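Local coordinates for protein flavoredoxin (Desulfovibrio vulgaris str. 'Miyazaki F', PDB 2D5M) that binds flavin mononucleotide and probably passes electrons as a small redox flavoprotein of the flavin reductase family, at residues 3-7 against 8-12; 154-158 against 159-163. All coordinates share one frame; numbering follows the deposited sequence.

In the fold
Contact 1 (3-7 against 8-12) comes first along the chain, in the arm that leads from strand 2-4 toward strand 14-22; contact 2 (154-158 against 159-163) follows much later, where the short helix 156-159 gives way to strand 162-165. Their centres are 27 Å apart and their nearest atoms about 6 Å, so they do not touch. Strand 14-22, which the arm enters, pairs antiparallel with strand 162-165, which ties both regions to the main antiparallel sheet of the FMN-binding fold. Both also reach the second subunit: Tyr12 of one chain packs on Pro154 of the other, so segments from both contacts lie at the same dimer interface.

Contact 1 (3-7 against 8-12); sequences KSLGA and RTLAY
Leu5 and Arg8 meet where the chain bends after strand 2-4: the guanidinium folds back so that Arg8 NE donates to Leu5 O at 2.8 Å. The bond is bent, with 145° at the hydrogen, and the carbonyl oxygen arrives at the guanidinium edge, 16° out of its plane. Arg8 CG lies anti to its own carbonyl carbon (chi1 -53°), and the chain then runs extended to NE, which carries its methylenes past the same oxygen; CG and CD each lie 3.5 Å from Leu5 O. The tight apolar part is on the leucines. Leu5 CD2 meets Leu10 CD2 at 3.6 Å, the two side chains crossing at a slant, and Leu10 is buried. The polar side is looser and wetter: a water accepts from Arg8 NH2 at 3.0 Å and gives a weak bond to Leu5 O, so that oxygen receives both the guanidinium and the water. Between Leu5 and Arg8, Gly6 takes a positive phi and Ala7 centres an inverse gamma turn. Around this bend, Arg8 and Thr9 rest on Val167 of the same chain, while Leu5 packs on Gly152 and Ala7 on Ile138 of the second subunit. Lys3 and Ser4 pair antiparallel with a strand of that subunit, so the sheet continues across the interface before the loop leads on to strand 14-22.

Contact 2 (154-158 against 159-163); sequences PDINK and VDPVI
Between Asp155 and Asp160 the backbone makes a single short helical turn and then leaves it for a strand. Val159 N donates to Asp155 O at 2.9 Å, nearly straight at 171°, and Asp160 N follows one residue on, reaching Ile156 O at 2.8 Å. The second carbonyl is met off its plane, the donor tilted by 31°. Asp160 then takes a positive phi, ending the helical run, and Pro161 continues the chain into strand 162-165. At the other end Asp155 is the N-cap: its OD2 accepts weakly from the amides of Asn157 and Lys158, capping the N-terminal turn.

Val159 is buried. Its CG2, anti to the carbonyl carbon, lies 3.6 Å from Asp155 O and 4.1 Å from Pro154 CB. Ile156 puts CG1 anti to the backbone N (chi1 -165°), which sets it against Pro161, CG1 to CD at 3.9 Å, the two side chains lying crosswise. On the polar side a water accepts from Asn157 ND2 at 2.9 Å and also lies within bonding distance of Asp160 OD2, though it has more acceptors in reach than protons to give. Both residues have stronger partners elsewhere: ND2 donates to Gly175 O, and Asp160 OD1 forms a salt bridge with Arg73.

Val159 packs on Pro115 and Cys147, Asn157 and Pro161 lean on Val174 of strand 170-180, and Ile156 and Asn157 meet Tyr172 of the second subunit. The turn leads directly into strand 162-165, which pairs antiparallel with strands 14-22 and 170-180.

Contact 1 (3-7 against 8-12)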
loop_
_atom_site.group_PDB
_atom_site.type_symbol
_atom_site.label_atom_id
_atom_site.label_comp_id
_atom_site.label_asym_id
_atom_site.label_seq_id
_atom_site.Cartn_x
_atom_site.Cartn_y
_atom_site.Cartn_z
ATOM N N LYS A 3 5.279 20.160 -10.976
ATOM C CA LYS A 3 4.766 21.133 -10.023
ATOM C C LYS A 3 4.858 20.546 -8.622
ATOM O O LYS A 3 4.547 19.372 -8.415
ATOM C CB LYS A 3 3.328 21.516 -10.376
ATOM C CG LYS A 3 2.685 22.546 -9.444
ATOM C CD LYS A 3 1.322 22.972 -9.983
ATOM C CE LYS A 3 0.813 24.241 -9.348
ATOM N NZ LYS A 3 1.846 25.017 -8.560
ATOM N N SER A 4 5.250 21.350 -7.646
ATOM C CA SER A 4 5.248 20.972 -6.254
ATOM C C SER A 4 3.851 21.128 -5.642
ATOM O O SER A 4 3.232 22.196 -5.743
ATOM C CB SER A 4 6.245 21.832 -5.485
ATOM O OG SER A 4 5.975 21.812 -4.108
ATOM N N LEU A 5 3.342 20.045 -5.088
ATOM C CA LEU A 5 2.099 20.025 -4.329
ATOM C C LEU A 5 2.310 20.162 -2.827
ATOM O O LEU A 5 1.346 20.212 -2.067
ATOM C CB LEU A 5 1.296 18.750 -4.664
ATOM C CG LEU A 5 0.460 18.814 -5.918
ATOM C CD1 LEU A 5 1.210 19.217 -7.180
ATOM C CD2 LEU A 5 -0.276 17.493 -6.164
ATOM N N GLY A 6 3.566 20.219 -2.367
ATOM C CA GLY A 6 3.863 20.396 -0.960
ATOM C C GLY A 6 3.830 19.052 -0.204
ATOM O O GLY A 6 3.852 17.979 -0.776
ATOM N N ALA A 7 3.813 19.173 1.113
ATOM C CA ALA A 7 3.954 18.037 1.989
ATOM C C ALA A 7 2.576 17.453 2.227
ATOM O O ALA A 7 1.848 17.865 3.141
ATOM C CB ALA A 7 4.634 18.479 3.255
ATOM N N ARG A 8 2.127 16.509 1.418
ATOM C CA ARG A 8 0.840 15.909 1.477
ATOM C C ARG A 8 0.945 14.407 1.513
ATOM O O ARG A 8 1.884 13.836 1.002
ATOM C CB ARG A 8 0.014 16.277 0.252
ATOM C CG ARG A 8 -0.135 17.734 -0.076
ATOM C CD ARG A 8 -1.034 17.815 -1.347
ATOM N NE ARG A 8 -1.289 19.264 -1.575
ATOM C CZ ARG A 8 -2.376 19.923 -1.231
ATOM N NH1 ARG A 8 -3.420 19.368 -0.648
ATOM N NH2 ARG A 8 -2.522 21.225 -1.465
ATOM N N THR A 9 -0.063 13.745 2.103
ATOM C CA THR A 9 -0.167 12.299 2.106
ATOM C C THR A 9 -0.677 11.815 0.748
ATOM O O THR A 9 -1.871 11.450 0.611
ATOM C CB THR A 9 -1.071 11.770 3.241
ATOM O OG1 THR A 9 -2.358 12.419 3.135
ATOM C CG2 THR A 9 -0.476 12.065 4.576
ATOM N N LEU A 10 0.198 11.854 -0.228
ATOM C CA LEU A 10 -0.160 11.626 -1.616
ATOM C C LEU A 10 0.784 10.611 -2.218
ATOM O O LEU A 10 1.960 10.871 -2.407
ATOM C CB LEU A 10 -0.126 12.913 -2.357
ATOM C CG LEU A 10 -0.671 13.038 -3.734
ATOM C CD1 LEU A 10 -2.020 12.390 -3.933
ATOM C CD2 LEU A 10 -0.754 14.560 -4.112
ATOM N N ALA A 11 0.253 9.442 -2.523
ATOM C CA ALA A 11 0.947 8.353 -3.163
ATOM C C ALA A 11 -0.089 7.429 -3.779
ATOM O O ALA A 11 -1.245 7.445 -3.331
ATOM C CB ALA A 11 1.831 7.591 -2.203
ATOM N N TYR A 12 0.308 6.642 -4.781
ATOM C CA TYR A 12 -0.613 5.717 -5.421
ATOM C C TYR A 12 0.128 4.410 -5.707
ATOM O O TYR A 12 1.336 4.473 -6.024
ATOM C CB TYR A 12 -1.078 6.181 -6.776
ATOM C CG TYR A 12 -1.649 7.560 -6.851
ATOM C CD1 TYR A 12 -2.788 7.924 -6.101
ATOM C CD2 TYR A 12 -1.084 8.516 -7.644
ATOM C CE1 TYR A 12 -3.304 9.184 -6.165
ATOM C CE2 TYR A 12 -1.637 9.781 -7.739
ATOM C CZ TYR A 12 -2.730 10.123 -7.015
ATOM O OH TYR A 12 -3.249 11.400 -7.099
HETATM O O HOH W 1 -0.761 22.160 -3.722
#

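Contact 2 (154-158 against 159-163)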
loop_
_atom_site.group_PDB
_atom_site.type_symbol
_atom_site.label_atom_id
_atom_site.label_comp_id
_atom_site.label_asym_id
_atom_site.label_seq_id
_atom_site.Cartn_x
_atom_site.Cartn_y
_atom_site.Cartn_z
ATOM N N PRO A 154 -4.807 -16.071 -6.736
ATOM C CA PRO A 154 -5.915 -15.251 -7.191
ATOM C C PRO A 154 -5.680 -14.549 -8.514
ATOM O O PRO A 154 -4.557 -14.221 -8.868
ATOM C CB PRO A 154 -6.073 -14.185 -6.073
ATOM C CG PRO A 154 -5.250 -14.723 -4.931
ATOM C CD PRO A 154 -4.118 -15.469 -5.591
ATOM N N ASP A 155 -6.770 -14.284 -9.219
ATOM C CA ASP A 155 -6.875 -13.407 -10.365
ATOM C C ASP A 155 -7.320 -12.039 -9.845
ATOM O O ASP A 155 -8.476 -11.898 -9.449
ATOM C CB ASP A 155 -7.880 -13.955 -11.366
ATOM C CG ASP A 155 -8.006 -13.128 -12.603
ATOM O OD1 ASP A 155 -8.341 -13.768 -13.640
ATOM O OD2 ASP A 155 -7.766 -11.925 -12.585
ATOM N N ILE A 156 -6.397 -11.069 -9.848
ATOM C CA ILE A 156 -6.732 -9.785 -9.285
ATOM C C ILE A 156 -7.918 -9.112 -9.958
ATOM O O ILE A 156 -8.670 -8.378 -9.317
ATOM C CB ILE A 156 -5.492 -8.835 -9.338
ATOM C CG1 ILE A 156 -5.696 -7.613 -8.438
ATOM C CG2 ILE A 156 -5.119 -8.504 -10.759
ATOM C CD1 ILE A 156 -4.443 -6.807 -8.309
ATOM N N ASN A 157 -8.129 -9.323 -11.247
ATOM C CA ASN A 157 -9.305 -8.718 -11.878
ATOM C C ASN A 157 -10.617 -9.391 -11.465
ATOM O O ASN A 157 -11.668 -8.729 -11.515
ATOM C CB ASN A 157 -9.153 -8.784 -13.389
ATOM C CG ASN A 157 -8.124 -7.880 -13.966
ATOM O OD1 ASN A 157 -7.292 -8.356 -14.769
ATOM N ND2 ASN A 157 -8.119 -6.586 -13.571
ATOM N N LYS A 158 -10.587 -10.664 -11.072
ATOM C CA LYS A 158 -11.771 -11.306 -10.526
ATOM C C LYS A 158 -12.012 -10.883 -9.094
ATOM O O LYS A 158 -13.170 -10.596 -8.695
ATOM C CB LYS A 158 -11.658 -12.837 -10.618
ATOM C CG LYS A 158 -11.721 -13.313 -12.080
ATOM C CD LYS A 158 -11.503 -14.807 -12.177
ATOM C CE LYS A 158 -11.910 -15.416 -13.509
ATOM N NZ LYS A 158 -11.969 -16.911 -13.330
ATOM N N VAL A 159 -10.947 -10.804 -8.283
ATOM C CA VAL A 159 -11.078 -10.210 -6.951
ATOM C C VAL A 159 -11.665 -8.798 -7.047
ATOM O O VAL A 159 -12.569 -8.394 -6.291
ATOM C CB VAL A 159 -9.743 -10.226 -6.200
ATOM C CG1 VAL A 159 -9.852 -9.511 -4.874
ATOM C CG2 VAL A 159 -9.289 -11.664 -5.975
ATOM N N ASP A 160 -11.116 -8.036 -7.982
ATOM C CA ASP A 160 -11.583 -6.712 -8.306
ATOM C C ASP A 160 -11.511 -5.753 -7.115
ATOM O O ASP A 160 -12.484 -5.065 -6.777
ATOM C CB ASP A 160 -13.024 -6.799 -8.843
ATOM C CG ASP A 160 -13.501 -5.532 -9.450
ATOM O OD1 ASP A 160 -14.702 -5.169 -9.258
ATOM O OD2 ASP A 160 -12.703 -4.872 -10.173
ATOM N N PRO A 161 -10.342 -5.640 -6.509
ATOM C CA PRO A 161 -10.192 -4.824 -5.294
ATOM C C PRO A 161 -10.248 -3.320 -5.564
ATOM O O PRO A 161 -9.986 -2.839 -6.664
ATOM C CB PRO A 161 -8.771 -5.196 -4.834
ATOM C CG PRO A 161 -8.027 -5.465 -6.105
ATOM C CD PRO A 161 -9.034 -6.156 -6.986
ATOM N N VAL A 162 -10.604 -2.574 -4.535
ATOM C CA VAL A 162 -10.680 -1.126 -4.630
ATOM C C VAL A 162 -9.347 -0.502 -4.262
ATOM O O VAL A 162 -8.680 -0.896 -3.300
ATOM C CB VAL A 162 -11.790 -0.589 -3.727
ATOM C CG1 VAL A 162 -11.906 0.914 -3.709
ATOM C CG2 VAL A 162 -13.157 -1.169 -4.049
ATOM N N ILE A 163 -8.987 0.532 -4.985
ATOM C CA ILE A 163 -7.862 1.379 -4.767
ATOM C C ILE A 163 -8.311 2.733 -4.223
ATOM O O ILE A 163 -9.256 3.306 -4.762
ATOM C CB ILE A 163 -7.019 1.658 -6.072
ATOM C CG1 ILE A 163 -6.503 0.323 -6.644
ATOM C CG2 ILE A 163 -5.920 2.618 -5.941
ATOM C CD1 ILE A 163 -6.188 0.536 -8.111
HETATM O O HOH W 2 -10.261 -5.320 -12.079
#